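Local coordinates for conserved hypothetical secreted protein (Helicobacter pylori, PDB 4RNZ), which helps determine the shape of the bacterial cell and is probably a zinc-dependent M23B metallopeptidase acting on peptidoglycan, at residues L66-Y71 with L79-I84; I105-N110 with K354-L359; I156-V161 with Y169-S174. All coordinates share one frame; numbering follows the deposited sequence.

Contact 1: L66-Y71 with L79-I84; sequences LQIHIY and LDFIPI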
loop_
_atom_site.group_PDB
_atom_site.type_symbol
_atom_site.label_atom_id
_atom_site.label_comp_id
_atom_site.label_asym_id
_atom_site.label_seq_id
_atom_site.Cartn_x
_atom_site.Cartn_y
_atom_site.Cartn_z
ATOM N N LEU A 66 3.804 -3.700 -10.781
ATOM C CA LEU A 66 3.202 -4.459 -11.878
ATOM C C LEU A 66 2.183 -3.610 -12.629
ATOM O O LEU A 66 1.411 -2.831 -12.028
ATOM C CB LEU A 66 2.504 -5.711 -11.342
ATOM C CG LEU A 66 2.128 -6.762 -12.380
ATOM C CD1 LEU A 66 3.363 -7.482 -12.902
ATOM C CD2 LEU A 66 1.151 -7.767 -11.765
ATOM N N GLN A 67 2.168 -3.771 -13.949
ATOM C CA GLN A 67 1.252 -3.017 -14.798
ATOM C C GLN A 67 0.689 -3.858 -15.926
ATOM O O GLN A 67 1.289 -4.815 -16.376
ATOM C CB GLN A 67 1.928 -1.761 -15.397
ATOM C CG GLN A 67 3.059 -2.011 -16.385
ATOM C CD GLN A 67 3.902 -0.759 -16.683
ATOM O OE1 GLN A 67 3.399 0.359 -16.739
ATOM N NE2 GLN A 67 5.192 -0.960 -16.882
ATOM N N ILE A 68 -0.485 -3.464 -16.390
ATOM C CA ILE A 68 -1.062 -4.061 -17.572
ATOM C C ILE A 68 -0.459 -3.352 -18.772
ATOM O O ILE A 68 -0.494 -2.128 -18.837
ATOM C CB ILE A 68 -2.575 -3.823 -17.607
ATOM C CG1 ILE A 68 -3.249 -4.685 -16.545
ATOM C CG2 ILE A 68 -3.161 -4.110 -18.993
ATOM C CD1 ILE A 68 -4.701 -4.303 -16.324
ATOM N N HIS A 69 0.061 -4.127 -19.713
ATOM C CA HIS A 69 0.469 -3.606 -21.010
ATOM C C HIS A 69 -0.471 -4.122 -22.097
ATOM O O HIS A 69 -0.503 -5.329 -22.374
ATOM C CB HIS A 69 1.900 -4.054 -21.306
ATOM C CG HIS A 69 2.460 -3.518 -22.593
ATOM N ND1 HIS A 69 3.465 -4.163 -23.299
ATOM C CD2 HIS A 69 2.152 -2.408 -23.305
ATOM C CE1 HIS A 69 3.735 -3.477 -24.396
ATOM N NE2 HIS A 69 2.973 -2.396 -24.411
ATOM N N ILE A 70 -1.230 -3.211 -22.700
ATOM C CA ILE A 70 -2.083 -3.521 -23.840
ATOM C C ILE A 70 -1.421 -2.968 -25.075
ATOM O O ILE A 70 -1.001 -1.799 -25.092
ATOM C CB ILE A 70 -3.475 -2.875 -23.728
ATOM C CG1 ILE A 70 -4.274 -3.564 -22.613
ATOM C CG2 ILE A 70 -4.229 -2.952 -25.050
ATOM C CD1 ILE A 70 -5.415 -2.736 -22.078
ATOM N N TYR A 71 -1.300 -3.800 -26.106
ATOM C CA TYR A 71 -0.677 -3.313 -27.344
ATOM C C TYR A 71 -1.272 -4.020 -28.542
ATOM O O TYR A 71 -1.672 -5.192 -28.459
ATOM C CB TYR A 71 0.840 -3.480 -27.339
ATOM C CG TYR A 71 1.287 -4.881 -27.050
ATOM C CD1 TYR A 71 1.356 -5.339 -25.742
ATOM C CD2 TYR A 71 1.620 -5.772 -28.077
ATOM C CE1 TYR A 71 1.756 -6.624 -25.459
ATOM C CE2 TYR A 71 2.020 -7.062 -27.789
ATOM C CZ TYR A 71 2.083 -7.475 -26.477
ATOM O OH TYR A 71 2.458 -8.745 -26.151
ATOM N N LEU A 79 -2.548 -8.520 -24.246
ATOM C CA LEU A 79 -2.497 -7.971 -22.906
ATOM C C LEU A 79 -1.508 -8.753 -22.100
ATOM O O LEU A 79 -1.651 -9.971 -21.954
ATOM C CB LEU A 79 -3.894 -8.032 -22.299
ATOM C CG LEU A 79 -4.128 -7.225 -21.035
ATOM C CD1 LEU A 79 -5.593 -6.826 -20.947
ATOM C CD2 LEU A 79 -3.649 -8.005 -19.817
ATOM N N ASP A 80 -0.480 -8.062 -21.610
ATOM C CA ASP A 80 0.517 -8.680 -20.753
ATOM C C ASP A 80 0.487 -7.977 -19.405
ATOM O O ASP A 80 0.119 -6.816 -19.322
ATOM C CB ASP A 80 1.949 -8.554 -21.318
ATOM C CG ASP A 80 2.138 -9.283 -22.627
ATOM O OD1 ASP A 80 1.521 -10.337 -22.816
ATOM O OD2 ASP A 80 2.923 -8.800 -23.469
ATOM N N PHE A 81 0.921 -8.694 -18.380
ATOM C CA PHE A 81 1.162 -8.117 -17.062
ATOM C C PHE A 81 2.664 -8.030 -16.959
ATOM O O PHE A 81 3.335 -9.048 -17.032
ATOM C CB PHE A 81 0.564 -9.003 -15.997
ATOM C CG PHE A 81 -0.937 -9.005 -16.008
ATOM C CD1 PHE A 81 -1.655 -8.050 -15.295
ATOM C CD2 PHE A 81 -1.636 -9.947 -16.746
ATOM C CE1 PHE A 81 -3.049 -8.029 -15.318
ATOM C CE2 PHE A 81 -3.023 -9.940 -16.766
ATOM C CZ PHE A 81 -3.731 -8.978 -16.058
ATOM N N ILE A 82 3.199 -6.818 -16.833
ATOM C CA ILE A 82 4.644 -6.631 -16.883
ATOM C C ILE A 82 5.164 -5.790 -15.727
ATOM O O ILE A 82 4.392 -5.049 -15.123
ATOM C CB ILE A 82 5.063 -5.982 -18.223
ATOM C CG1 ILE A 82 4.504 -4.577 -18.348
ATOM C CG2 ILE A 82 4.602 -6.841 -19.393
ATOM C CD1 ILE A 82 5.082 -3.797 -19.519
ATOM N N PRO A 83 6.481 -5.866 -15.441
ATOM C CA PRO A 83 7.081 -4.992 -14.417
ATOM C C PRO A 83 6.996 -3.508 -14.767
ATOM O O PRO A 83 6.930 -3.151 -15.949
ATOM C CB PRO A 83 8.551 -5.426 -14.392
ATOM C CG PRO A 83 8.569 -6.791 -14.969
ATOM C CD PRO A 83 7.453 -6.844 -15.962
ATOM N N ILE A 84 6.954 -2.674 -13.734
ATOM C CA ILE A 84 7.072 -1.232 -13.831
ATOM C C ILE A 84 8.522 -0.877 -13.565
ATOM O O ILE A 84 9.099 -1.274 -12.539
ATOM C CB ILE A 84 6.201 -0.488 -12.805
ATOM C CG1 ILE A 84 4.707 -0.793 -13.006
ATOM C CG2 ILE A 84 6.390 1.008 -12.935
ATOM C CD1 ILE A 84 3.816 -0.210 -11.912
#
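Asp80 meets the Tyr71 ring at its edge: OD2 accepts a hydrogen bond from Tyr71 OH at 2.7 Å, on its syn side, and lies 3.2 Å from Tyr71 CE1. Ring and carboxylate planes are turned 54° apart. Tyr71 in turn sets CD1 over one face of the His69 imidazole, while Ile82 CD1 reaches His69 CB at 3.7 Å and approaches the ring obliquely. On the opposite face of the sheet, Phe81 runs beside Ile68, its CE1 3.6 Å from Ile68 CG1, and Ile68 CG2 touches Leu79 CG. The strands form an antiparallel hairpin, with paired backbone bonds at Gln67-Ile82 and His69-Asp80. Gln67 adds a side-chain rung: NE2 donates to Pro83 O at 2.9 Å, tilted 33° from the carbonyl plane, and its OE1 is bonded to Arg146. Leu66 CD1 rests 3.5 Å from Ile82 O.

Strand 66-73 pairs on its other edge with strand 55-61, through backbone hydrogen bonds of Ile68 with Ile60 and Ile70 with Ala58, and strand 76-83 is an outermost strand of the five-stranded antiparallel sheet within this chain. Helix 11-17 covers Ile70 and Leu79, and helix 30-36, which carries the zinc ligand Glu34, packs on Phe81.

Contact 2: I105-N110 with K354-L359; sequences IIKATN and KNSFYL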
loop_
_atom_site.group_PDB
_atom_site.type_symbol
_atom_site.label_atom_id
_atom_site.label_comp_id
_atom_site.label_asym_id
_atom_site.label_seq_id
_atom_site.Cartn_x
_atom_site.Cartn_y
_atom_site.Cartn_z
ATOM N N ILE A 105 4.612 19.013 8.519
ATOM C CA ILE A 105 5.059 18.097 7.462
ATOM C C ILE A 105 4.592 18.599 6.108
ATOM O O ILE A 105 5.350 18.578 5.127
ATOM C CB ILE A 105 4.553 16.664 7.700
ATOM C CG1 ILE A 105 5.291 16.073 8.901
ATOM C CG2 ILE A 105 4.795 15.775 6.480
ATOM C CD1 ILE A 105 4.560 14.947 9.575
ATOM N N ILE A 106 3.349 19.066 6.041
ATOM C CA ILE A 106 2.841 19.597 4.764
ATOM C C ILE A 106 3.636 20.837 4.349
ATOM O O ILE A 106 3.994 20.998 3.178
ATOM C CB ILE A 106 1.349 19.927 4.831
ATOM C CG1 ILE A 106 0.530 18.666 5.144
ATOM C CG2 ILE A 106 0.867 20.563 3.527
ATOM C CD1 ILE A 106 0.595 17.599 4.092
ATOM N N LYS A 107 3.929 21.707 5.305
ATOM C CA LYS A 107 4.718 22.893 4.982
ATOM C C LYS A 107 6.040 22.511 4.336
ATOM O O LYS A 107 6.427 23.112 3.338
ATOM C CB LYS A 107 4.990 23.759 6.207
ATOM C CG LYS A 107 5.657 25.076 5.822
ATOM C CD LYS A 107 6.346 25.769 6.984
ATOM C CE LYS A 107 6.917 27.103 6.509
ATOM N NZ LYS A 107 7.795 27.749 7.527
ATOM N N ALA A 108 6.715 21.498 4.888
ATOM C CA ALA A 108 8.053 21.104 4.424
ATOM C C ALA A 108 8.092 20.213 3.188
ATOM O O ALA A 108 9.118 20.174 2.491
ATOM C CB ALA A 108 8.803 20.426 5.555
ATOM N N THR A 109 7.008 19.483 2.912
ATOM C CA THR A 109 7.024 18.493 1.808
ATOM C C THR A 109 5.913 18.648 0.787
ATOM O O THR A 109 5.940 18.003 -0.249
ATOM C CB THR A 109 6.867 17.070 2.383
ATOM O OG1 THR A 109 5.551 16.940 2.963
ATOM C CG2 THR A 109 7.933 16.808 3.441
ATOM N N ASN A 110 4.912 19.445 1.127
ATOM C CA ASN A 110 3.669 19.518 0.397
ATOM C C ASN A 110 3.065 18.133 0.096
ATOM O O ASN A 110 2.438 17.939 -0.946
ATOM C CB ASN A 110 3.866 20.317 -0.889
ATOM C CG ASN A 110 2.557 20.777 -1.482
ATOM O OD1 ASN A 110 1.676 21.292 -0.778
ATOM N ND2 ASN A 110 2.408 20.587 -2.784
ATOM N N LYS A 354 18.469 28.507 12.437
ATOM C CA LYS A 354 18.366 29.013 11.065
ATOM C C LYS A 354 17.009 28.726 10.406
ATOM O O LYS A 354 16.473 29.575 9.695
ATOM C CB LYS A 354 19.463 28.401 10.186
ATOM C CG LYS A 354 20.891 28.752 10.576
ATOM C CD LYS A 354 21.882 28.112 9.607
ATOM C CE LYS A 354 23.299 28.098 10.160
ATOM N NZ LYS A 354 23.795 29.480 10.414
ATOM N N ASN A 355 16.474 27.522 10.614
ATOM C CA ASN A 355 15.258 27.081 9.922
ATOM C C ASN A 355 14.436 26.113 10.749
ATOM O O ASN A 355 14.997 25.320 11.496
ATOM C CB ASN A 355 15.645 26.386 8.623
ATOM C CG ASN A 355 16.337 27.318 7.666
ATOM O OD1 ASN A 355 15.729 28.262 7.177
ATOM N ND2 ASN A 355 17.619 27.087 7.425
ATOM N N SER A 356 13.117 26.158 10.593
ATOM C CA SER A 356 12.230 25.216 11.298
ATOM C C SER A 356 12.269 23.774 10.720
ATOM O O SER A 356 11.924 22.806 11.417
ATOM C CB SER A 356 10.791 25.732 11.338
ATOM O OG SER A 356 10.347 26.165 10.066
ATOM N N PHE A 357 12.695 23.640 9.465
ATOM C CA PHE A 357 12.787 22.332 8.846
ATOM C C PHE A 357 13.895 22.260 7.808
ATOM O O PHE A 357 14.341 23.281 7.309
ATOM C CB PHE A 357 11.456 21.984 8.189
ATOM C CG PHE A 357 11.193 22.735 6.925
ATOM C CD1 PHE A 357 11.703 22.284 5.713
ATOM C CD2 PHE A 357 10.428 23.889 6.942
ATOM C CE1 PHE A 357 11.451 22.969 4.537
ATOM C CE2 PHE A 357 10.170 24.585 5.767
ATOM C CZ PHE A 357 10.678 24.128 4.565
ATOM N N TYR A 358 14.314 21.036 7.505
ATOM C CA TYR A 358 15.263 20.724 6.443
ATOM C C TYR A 358 14.735 19.509 5.688
ATOM O O TYR A 358 14.331 18.537 6.304
ATOM C CB TYR A 358 16.634 20.371 7.017
ATOM C CG TYR A 358 17.337 21.555 7.608
ATOM C CD1 TYR A 358 17.129 21.903 8.925
ATOM C CD2 TYR A 358 18.177 22.359 6.825
ATOM C CE1 TYR A 358 17.741 23.008 9.478
ATOM C CE2 TYR A 358 18.808 23.467 7.368
ATOM C CZ TYR A 358 18.583 23.788 8.697
ATOM O OH TYR A 358 19.166 24.889 9.289
ATOM N N LEU A 359 14.741 19.587 4.361
ATOM C CA LEU A 359 14.427 18.451 3.507
ATOM C C LEU A 359 15.671 18.181 2.706
ATOM O O LEU A 359 16.014 18.922 1.785
ATOM C CB LEU A 359 13.224 18.747 2.607
ATOM C CG LEU A 359 12.755 17.544 1.771
ATOM C CD1 LEU A 359 12.320 16.401 2.687
ATOM C CD2 LEU A 359 11.623 17.962 0.835
#
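Phe357 turns its ring onto Ala108 through two torsions: chi1 of 74° sets CG between the backbone N and the carbonyl carbon, and chi2 of 84° places the ortho carbons so that a ring face meets the methyl. Lys107, one residue earlier on the helix, starts with CG anti to its backbone N and continues extended to NZ, which carries its outer carbons past the same ring.

Ala108 CB stands over one face of the phenyl ring in a CH-pi contact, 3.7 Å from the centroid and 22° off the ring normal. It is displaced toward the rim on the CD1 side, and its approach to Phe357 CD1 is 3.4 Å. The lysine comes to the edge instead: Lys107 CE lies near the ring plane, 4.2 Å from Phe357 CE2, and the two side chains cross at about a right angle. Farther along the strand, Leu359 CD2 sits 3.7 Å from Ala108 O.

This joins the C-terminal turn of helix 101-109 to strand 357-361, which adds to the sheet through strand 87-96. Leu93 of that strand touches both Ala108 and Thr109, and Tyr141 of strand 136-146 touches Thr109 and Leu359. Within the helix end, Thr109 OG1 donates to Ile105 O at 2.7 Å, sharing that carbonyl with the backbone N of Thr109, and it also accepts from Asp111 N.

The segments exchange no hydrogen bond, and Lys107 NZ to Ser356 OG, at 3.9 Å, is too long for one. Cohesion across this surface contact therefore comes from dispersion and the CH-pi approach. Lys107 CE, lying near the ring plane, makes van der Waals contact with the phenyl edge, which is neither a cation-pi nor a CH-pi interaction.

Contact 3: I156-V161 with Y169-S174; sequences IKMAMV and YLFSHS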
loop_
_atom_site.group_PDB
_atom_site.type_symbol
_atom_site.label_atom_id
_atom_site.label_comp_id
_atom_site.label_asym_id
_atom_site.label_seq_id
_atom_site.Cartn_x
_atom_site.Cartn_y
_atom_site.Cartn_z
ATOM N N ILE A 156 8.216 5.077 4.292
ATOM C CA ILE A 156 9.033 5.509 5.425
ATOM C C ILE A 156 10.028 4.440 5.794
ATOM O O ILE A 156 9.639 3.325 6.122
ATOM C CB ILE A 156 8.157 5.824 6.653
ATOM C CG1 ILE A 156 7.318 7.070 6.363
ATOM C CG2 ILE A 156 9.021 5.988 7.899
ATOM C CD1 ILE A 156 6.239 7.329 7.397
ATOM N N LYS A 157 11.315 4.762 5.719
ATOM C CA LYS A 157 12.362 3.827 6.110
ATOM C C LYS A 157 12.694 3.939 7.594
ATOM O O LYS A 157 12.961 2.944 8.249
ATOM C CB LYS A 157 13.646 4.071 5.300
ATOM C CG LYS A 157 13.469 4.078 3.785
ATOM C CD LYS A 157 12.654 2.899 3.260
ATOM C CE LYS A 157 13.255 1.548 3.609
ATOM N NZ LYS A 157 14.644 1.379 3.093
ATOM N N MET A 158 12.719 5.174 8.085
ATOM C CA MET A 158 12.939 5.465 9.500
ATOM C C MET A 158 12.174 6.725 9.892
ATOM O O MET A 158 12.056 7.690 9.113
ATOM C CB MET A 158 14.417 5.670 9.785
ATOM C CG MET A 158 14.699 6.003 11.248
ATOM S SD MET A 158 16.425 6.384 11.574
ATOM C CE MET A 158 16.586 7.993 10.852
ATOM N N ALA A 159 11.628 6.713 11.101
ATOM C CA ALA A 159 11.106 7.931 11.676
ATOM C C ALA A 159 11.514 8.041 13.132
ATOM O O ALA A 159 11.827 7.049 13.775
ATOM C CB ALA A 159 9.601 8.008 11.522
ATOM N N MET A 160 11.529 9.272 13.618
ATOM C CA MET A 160 11.879 9.581 15.007
ATOM C C MET A 160 11.098 10.815 15.441
ATOM O O MET A 160 10.994 11.817 14.703
ATOM C CB MET A 160 13.382 9.828 15.162
ATOM C CG MET A 160 13.838 10.037 16.607
ATOM S SD MET A 160 13.603 11.717 17.215
ATOM C CE MET A 160 15.006 12.512 16.443
ATOM N N VAL A 161 10.491 10.722 16.619
ATOM C CA VAL A 161 9.916 11.892 17.271
ATOM C C VAL A 161 10.551 11.959 18.670
ATOM O O VAL A 161 10.822 10.922 19.284
ATOM C CB VAL A 161 8.380 11.874 17.309
ATOM C CG1 VAL A 161 7.801 11.591 15.926
ATOM C CG2 VAL A 161 7.867 10.866 18.326
ATOM N N TYR A 169 11.778 5.868 17.971
ATOM C CA TYR A 169 12.148 5.472 16.625
ATOM C C TYR A 169 11.234 4.412 16.070
ATOM O O TYR A 169 10.758 3.527 16.797
ATOM C CB TYR A 169 13.538 4.893 16.642
ATOM C CG TYR A 169 14.634 5.888 16.874
ATOM C CD1 TYR A 169 15.225 6.540 15.810
ATOM C CD2 TYR A 169 15.112 6.152 18.147
ATOM C CE1 TYR A 169 16.267 7.420 15.996
ATOM C CE2 TYR A 169 16.156 7.044 18.340
ATOM C CZ TYR A 169 16.724 7.675 17.257
ATOM O OH TYR A 169 17.756 8.576 17.410
ATOM N N LEU A 170 11.040 4.453 14.759
ATOM C CA LEU A 170 10.558 3.283 14.089
ATOM C C LEU A 170 11.218 3.123 12.730
ATOM O O LEU A 170 11.703 4.093 12.143
ATOM C CB LEU A 170 9.045 3.281 13.992
ATOM C CG LEU A 170 8.357 4.418 13.272
ATOM C CD1 LEU A 170 8.257 4.165 11.769
ATOM C CD2 LEU A 170 6.961 4.547 13.865
ATOM N N PHE A 171 11.248 1.882 12.276
ATOM C CA PHE A 171 11.997 1.497 11.097
ATOM C C PHE A 171 11.147 0.532 10.301
ATOM O O PHE A 171 10.459 -0.306 10.884
ATOM C CB PHE A 171 13.261 0.748 11.491
ATOM C CG PHE A 171 14.185 1.515 12.379
ATOM C CD1 PHE A 171 14.043 1.470 13.758
ATOM C CD2 PHE A 171 15.226 2.257 11.840
ATOM C CE1 PHE A 171 14.905 2.177 14.589
ATOM C CE2 PHE A 171 16.097 2.950 12.665
ATOM C CZ PHE A 171 15.933 2.916 14.035
ATOM N N SER A 172 11.208 0.654 8.987
ATOM C CA SER A 172 10.588 -0.286 8.102
ATOM C C SER A 172 11.504 -1.464 7.951
ATOM O O SER A 172 12.691 -1.407 8.296
ATOM C CB SER A 172 10.414 0.323 6.718
ATOM O OG SER A 172 11.702 0.571 6.145
ATOM N N HIS A 173 10.926 -2.535 7.432
ATOM C CA HIS A 173 11.649 -3.730 7.056
ATOM C C HIS A 173 11.147 -4.114 5.666
ATOM O O HIS A 173 10.058 -3.693 5.241
ATOM C CB HIS A 173 11.367 -4.839 8.062
ATOM C CG HIS A 173 12.268 -6.024 7.918
ATOM N ND1 HIS A 173 11.859 -7.207 7.342
ATOM C CD2 HIS A 173 13.562 -6.212 8.275
ATOM C CE1 HIS A 173 12.858 -8.071 7.351
ATOM N NE2 HIS A 173 13.899 -7.494 7.921
ATOM N N SER A 174 11.932 -4.909 4.956
ATOM C CA SER A 174 11.540 -5.379 3.620
ATOM C C SER A 174 10.212 -6.170 3.620
ATOM O O SER A 174 9.496 -6.174 2.614
ATOM C CB SER A 174 12.656 -6.241 3.036
ATOM O OG SER A 174 12.994 -7.241 3.964
#
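Met160 and Tyr169 run alongside each other in the same direction, on one face of an antiparallel beta hairpin made by strands 153-163 and 166-172. Met160 CG sits over a face of the Tyr169 ring, 3.8 Å from its centroid and 17° off the normal, in a CH-pi contact shifted toward the rim at CE1. The sulfur is farther out, 5.3 Å from the centroid of the Tyr169 ring, as a looser Met-aromatic contact.

The next pair on this face, Met158 and Phe171, is likewise aligned but meets differently. With Met158 CG anti to the backbone N (chi1 179°) and the chain extended to the sulfur, SD comes obliquely to the Phe171 ring, 3.6 Å from CE2. The same sulfur also lies near the edge of the Tyr169 ring, so it links the two aromatic groups. Helix 326-348 covers this face, touching Met158 through Ser339, Met160 through Leu343 and Tyr169 through Glu344.

The other face carries Ala159 and Leu170, whose CB and CD1 meet at 4.1 Å, with Ile156 CG2 also reaching Leu170 CD1. Helix 112-121 packs here. The backbones of Ala159 and Leu170 form the hydrogen-bonded pair, exchanging two bonds.

Lys157 and Met158 together face Val140 of strand 136-146, a classic beta bulge, and the chain turns a corner at Lys157. There the hairpin bonding changes geometry: Ser172 N donates to Lys157 O at 3.0 Å from 45° above the carbonyl plane, and Ser172 OG adds a weak bond to the same oxygen. The bent lysine chain folds back on that hydroxyl, putting Lys157 CE 3.1 Å from Ser172 OG.

In the fold
Along the chain, contact 1 closes before contacts 2 and 3 begin, and it belongs to the N-terminal five-stranded sheet, whereas the other two reach one larger antiparallel sheet. Contacts 2 and 3 have centres about 19 Å apart. Residues 156-161 and 169-174 fall between the halves of contact 2, whose strand 357-361 pairs with strand 87-96. Contacts 1 and 3 lie on opposite sides of the chain's centre, their centres about 32 Å apart. Of the three, contact 1 is the one near the zinc site, the side chain of Leu66 being about 12 Å from the ion. That site unites Glu34 of the N-terminal region with His219, Asp223 and His301 of the M23 region.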